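Local atomic coordinates of nicastrin (Dictyostelium purpureum, PDB entry 4R12), a protein that probably serves as an essential subunit of the gamma-secretase complex, which cleaves membrane proteins such as Notch receptors within the membrane. Residues Ile466-Pro477 against Tyr500-Leu508. Numbering follows the deposited sequence.
Sequences ITCFNILMKTYP and YETKLIHRL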
loop_
_atom_site.group_PDB
_atom_site.type_symbol
_atom_site.label_atom_id
_atom_site.label_comp_id
_atom_site.label_asym_id
_atom_site.label_seq_id
_atom_site.Cartn_x
_atom_site.Cartn_y
_atom_site.Cartn_z
ATOM N N ILE A 466 0.255 -14.379 -3.028
ATOM C CA ILE A 466 0.271 -13.650 -4.288
ATOM C C ILE A 466 0.885 -14.502 -5.426
ATOM O O ILE A 466 1.883 -14.151 -6.048
ATOM C CB ILE A 466 0.993 -12.285 -4.099
ATOM C CG1 ILE A 466 0.818 -11.393 -5.333
ATOM C CG2 ILE A 466 2.460 -12.467 -3.656
ATOM C CD1 ILE A 466 1.016 -9.918 -5.057
ATOM N N THR A 467 0.227 -15.615 -5.716
ATOM C CA THR A 467 0.724 -16.562 -6.708
ATOM C C THR A 467 -0.054 -16.525 -8.038
ATOM O O THR A 467 0.228 -17.306 -8.951
ATOM C CB THR A 467 0.686 -17.980 -6.123
ATOM O OG1 THR A 467 -0.652 -18.269 -5.685
ATOM C CG2 THR A 467 1.652 -18.081 -4.917
ATOM N N CYS A 468 -1.023 -15.620 -8.146
ATOM C CA CYS A 468 -1.912 -15.585 -9.314
ATOM C C CYS A 468 -1.299 -14.846 -10.501
ATOM O O CYS A 468 -0.435 -13.991 -10.333
ATOM C CB CYS A 468 -3.243 -14.926 -8.957
ATOM S SG CYS A 468 -3.140 -13.124 -8.663
ATOM N N PHE A 469 -1.751 -15.211 -11.699
ATOM C CA PHE A 469 -1.411 -14.525 -12.947
ATOM C C PHE A 469 0.075 -14.381 -13.200
ATOM O O PHE A 469 0.518 -13.429 -13.842
ATOM C CB PHE A 469 -2.063 -13.143 -12.986
ATOM C CG PHE A 469 -3.552 -13.205 -12.982
ATOM C CD1 PHE A 469 -4.224 -13.917 -13.966
ATOM C CD2 PHE A 469 -4.283 -12.598 -11.981
ATOM C CE1 PHE A 469 -5.605 -14.000 -13.963
ATOM C CE2 PHE A 469 -5.660 -12.662 -11.972
ATOM C CZ PHE A 469 -6.325 -13.373 -12.968
ATOM N N ASN A 470 0.849 -15.344 -12.728
ATOM C CA ASN A 470 2.282 -15.259 -12.939
ATOM C C ASN A 470 2.622 -15.439 -14.423
ATOM O O ASN A 470 3.707 -15.062 -14.850
ATOM C CB ASN A 470 3.014 -16.289 -12.083
ATOM C CG ASN A 470 4.510 -16.065 -12.068
ATOM O OD1 ASN A 470 5.263 -16.835 -12.652
ATOM N ND2 ASN A 470 4.948 -14.995 -11.401
ATOM N N ILE A 471 1.676 -15.981 -15.198
ATOM C CA ILE A 471 1.839 -16.100 -16.650
ATOM C C ILE A 471 2.053 -14.727 -17.296
ATOM O O ILE A 471 2.616 -14.632 -18.385
ATOM C CB ILE A 471 0.629 -16.795 -17.316
ATOM C CG1 ILE A 471 0.979 -17.250 -18.741
ATOM C CG2 ILE A 471 -0.605 -15.899 -17.314
ATOM C CD1 ILE A 471 -0.080 -18.129 -19.390
ATOM N N LEU A 472 1.619 -13.665 -16.610
ATOM C CA LEU A 472 1.804 -12.310 -17.116
ATOM C C LEU A 472 3.169 -11.749 -16.730
ATOM O O LEU A 472 3.566 -10.684 -17.225
ATOM C CB LEU A 472 0.695 -11.370 -16.594
ATOM C CG LEU A 472 -0.774 -11.738 -16.780
ATOM C CD1 LEU A 472 -1.643 -10.651 -16.140
ATOM C CD2 LEU A 472 -1.126 -11.912 -18.252
ATOM N N MET A 473 3.884 -12.441 -15.840
ATOM C CA MET A 473 5.148 -11.942 -15.294
ATOM C C MET A 473 6.400 -12.623 -15.857
ATOM O O MET A 473 6.344 -13.744 -16.382
ATOM C CB MET A 473 5.179 -12.102 -13.770
ATOM C CG MET A 473 4.024 -11.468 -13.004
ATOM S SD MET A 473 4.071 -9.667 -13.087
ATOM C CE MET A 473 2.879 -9.543 -14.333
ATOM N N LYS A 474 7.532 -11.943 -15.700
ATOM C CA LYS A 474 8.828 -12.469 -16.144
ATOM C C LYS A 474 9.609 -13.089 -14.984
ATOM O O LYS A 474 10.647 -13.714 -15.183
ATOM C CB LYS A 474 9.660 -11.356 -16.800
ATOM C CG LYS A 474 8.908 -10.551 -17.861
ATOM C CD LYS A 474 8.718 -11.338 -19.152
ATOM C CE LYS A 474 10.048 -11.529 -19.877
ATOM N NZ LYS A 474 9.948 -12.385 -21.107
ATOM N N THR A 475 9.111 -12.902 -13.769
ATOM C CA THR A 475 9.777 -13.423 -12.578
ATOM C C THR A 475 8.746 -14.047 -11.638
ATOM O O THR A 475 7.555 -13.798 -11.781
ATOM C CB THR A 475 10.554 -12.310 -11.814
ATOM O OG1 THR A 475 9.675 -11.209 -11.527
ATOM C CG2 THR A 475 11.724 -11.802 -12.641
ATOM N N TYR A 476 9.208 -14.861 -10.694
ATOM C CA TYR A 476 8.364 -15.344 -9.605
ATOM C C TYR A 476 8.644 -14.502 -8.351
ATOM O O TYR A 476 9.793 -14.159 -8.100
ATOM C CB TYR A 476 8.630 -16.822 -9.328
ATOM C CG TYR A 476 7.460 -17.522 -8.674
ATOM C CD1 TYR A 476 7.322 -17.551 -7.286
ATOM C CD2 TYR A 476 6.477 -18.133 -9.445
ATOM C CE1 TYR A 476 6.238 -18.178 -6.687
ATOM C CE2 TYR A 476 5.391 -18.765 -8.856
ATOM C CZ TYR A 476 5.278 -18.787 -7.478
ATOM O OH TYR A 476 4.193 -19.420 -6.900
ATOM N N PRO A 477 7.600 -14.155 -7.568
ATOM C CA PRO A 477 7.873 -13.315 -6.389
ATOM C C PRO A 477 8.698 -14.028 -5.299
ATOM O O PRO A 477 8.424 -15.178 -4.988
ATOM C CB PRO A 477 6.463 -12.969 -5.865
ATOM C CG PRO A 477 5.582 -14.068 -6.371
ATOM C CD PRO A 477 6.161 -14.447 -7.724
ATOM N N TYR A 500 7.405 -6.439 -7.105
ATOM C CA TYR A 500 6.584 -7.384 -7.852
ATOM C C TYR A 500 5.133 -6.946 -7.887
ATOM O O TYR A 500 4.494 -6.991 -8.934
ATOM C CB TYR A 500 6.694 -8.774 -7.228
ATOM C CG TYR A 500 5.917 -9.843 -7.972
ATOM C CD1 TYR A 500 6.471 -10.492 -9.068
ATOM C CD2 TYR A 500 4.634 -10.204 -7.572
ATOM C CE1 TYR A 500 5.763 -11.474 -9.765
ATOM C CE2 TYR A 500 3.921 -11.190 -8.248
ATOM C CZ TYR A 500 4.491 -11.818 -9.348
ATOM O OH TYR A 500 3.787 -12.800 -10.032
ATOM N N GLU A 501 4.630 -6.515 -6.731
ATOM C CA GLU A 501 3.231 -6.129 -6.594
ATOM C C GLU A 501 2.810 -5.021 -7.563
ATOM O O GLU A 501 1.728 -5.099 -8.144
ATOM C CB GLU A 501 2.943 -5.695 -5.154
ATOM C CG GLU A 501 2.654 -6.848 -4.206
ATOM C CD GLU A 501 3.903 -7.605 -3.762
ATOM O OE1 GLU A 501 3.736 -8.684 -3.142
ATOM O OE2 GLU A 501 5.033 -7.130 -4.023
ATOM N N THR A 502 3.649 -4.000 -7.734
ATOM C CA THR A 502 3.369 -2.936 -8.693
ATOM C C THR A 502 3.421 -3.425 -10.141
ATOM O O THR A 502 2.544 -3.108 -10.937
ATOM C CB THR A 502 4.357 -1.752 -8.530
ATOM O OG1 THR A 502 4.139 -1.136 -7.261
ATOM C CG2 THR A 502 4.134 -0.700 -9.602
ATOM N N LYS A 503 4.449 -4.194 -10.478
ATOM C CA LYS A 503 4.547 -4.753 -11.828
ATOM C C LYS A 503 3.349 -5.647 -12.159
ATOM O O LYS A 503 2.801 -5.580 -13.269
ATOM C CB LYS A 503 5.838 -5.535 -11.972
ATOM C CG LYS A 503 7.088 -4.689 -11.812
ATOM C CD LYS A 503 8.349 -5.540 -11.969
ATOM C CE LYS A 503 9.548 -4.652 -12.268
ATOM N NZ LYS A 503 10.592 -4.703 -11.214
ATOM N N LEU A 504 2.937 -6.474 -11.199
ATOM C CA LEU A 504 1.759 -7.330 -11.403
ATOM C C LEU A 504 0.487 -6.514 -11.632
ATOM O O LEU A 504 -0.269 -6.776 -12.588
ATOM C CB LEU A 504 1.563 -8.280 -10.213
ATOM C CG LEU A 504 0.330 -9.193 -10.259
ATOM C CD1 LEU A 504 0.262 -9.983 -11.574
ATOM C CD2 LEU A 504 0.316 -10.152 -9.082
ATOM N N ILE A 505 0.225 -5.535 -10.762
ATOM C CA ILE A 505 -0.949 -4.679 -10.963
ATOM C C ILE A 505 -0.880 -4.009 -12.347
ATOM O O ILE A 505 -1.865 -3.984 -13.084
ATOM C CB ILE A 505 -1.080 -3.605 -9.853
ATOM C CG1 ILE A 505 -1.427 -4.253 -8.506
ATOM C CG2 ILE A 505 -2.138 -2.586 -10.203
ATOM C CD1 ILE A 505 -1.364 -3.265 -7.325
ATOM N N HIS A 506 0.289 -3.496 -12.709
ATOM C CA HIS A 506 0.466 -2.874 -14.025
ATOM C C HIS A 506 0.156 -3.851 -15.182
ATOM O O HIS A 506 -0.643 -3.550 -16.065
ATOM C CB HIS A 506 1.897 -2.339 -14.156
ATOM C CG HIS A 506 2.220 -1.781 -15.507
ATOM N ND1 HIS A 506 3.447 -1.960 -16.106
ATOM C CD2 HIS A 506 1.491 -1.022 -16.362
ATOM C CE1 HIS A 506 3.456 -1.350 -17.282
ATOM N NE2 HIS A 506 2.282 -0.775 -17.459
ATOM N N ARG A 507 0.794 -5.007 -15.176
ATOM C CA ARG A 507 0.631 -5.944 -16.292
ATOM C C ARG A 507 -0.788 -6.520 -16.351
ATOM O O ARG A 507 -1.327 -6.764 -17.443
ATOM C CB ARG A 507 1.650 -7.069 -16.195
ATOM C CG ARG A 507 3.118 -6.645 -16.218
ATOM C CD ARG A 507 3.711 -6.612 -17.611
ATOM N NE ARG A 507 3.672 -7.916 -18.279
ATOM C CZ ARG A 507 4.002 -8.098 -19.555
ATOM N NH1 ARG A 507 4.389 -7.057 -20.282
ATOM N NH2 ARG A 507 3.944 -9.311 -20.107
ATOM N N LEU A 508 -1.401 -6.725 -15.189
ATOM C CA LEU A 508 -2.768 -7.229 -15.142
ATOM C C LEU A 508 -3.773 -6.174 -15.639
ATOM O O LEU A 508 -4.629 -6.471 -16.471
ATOM C CB LEU A 508 -3.116 -7.686 -13.716
ATOM C CG LEU A 508 -4.533 -8.214 -13.501
ATOM C CD1 LEU A 508 -4.782 -9.478 -14.366
ATOM C CD2 LEU A 508 -4.790 -8.491 -12.006
HETATM O O HOH W 1 2.000 -13.982 -8.826
HETATM O O HOH W 2 3.709 -12.473 -20.008
#
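Tyr500 pushes its ring into the curve of the loop 466-477, and Pro477 lies over one face of it, with Pro477 CB 3.7 Å from the ring centroid in a CH-pi contact. The sulfur of Met473 comes in obliquely, a Met-aromatic contact with SD 4.7 Å from that centroid. At the far end of the ring the hydroxyl takes a hydrogen bond from the amide of Asn470, ND2 to OH 2.8 Å, with the oxygen in the amide plane; it also donates to a water that bridges the carbonyls of Ile466 and Cys468. A phenylalanine in place of Tyr500 would probably leave the Asn470 amide and this water without their shared partner. Asn470 ND2 also donates to Thr475 O, which helps hold the amide in place and ties the 3-10 turn to the chain that follows it.

One and two turns along the helix, Leu504 fits between Ile466, Phe469 and Met473, while Leu508 CD1 sits over a face of the Phe469 ring and touches Leu472 CD1 at 3.8 Å. The Met473 chain, bent at chi2 and again at chi3 (100°), lays CE against Arg507 CB and CG. Arg507 brings its NE edge to a single oxygen: NE and NH2 both donate to Leu472 O, at 3.0 and 3.2 Å.

Behind these contacts, Arg507 NH2 also reaches Cys533 O and its guanidinium makes a cation-pi contact with Tyr534, both of strand 532-534. The Cys468-Cys461 disulfide ties the loop to helix 452-463, whose Phe462 packs on Leu504, and Ile505 of helix 500-512 rests on Ile200 of strand 192-203.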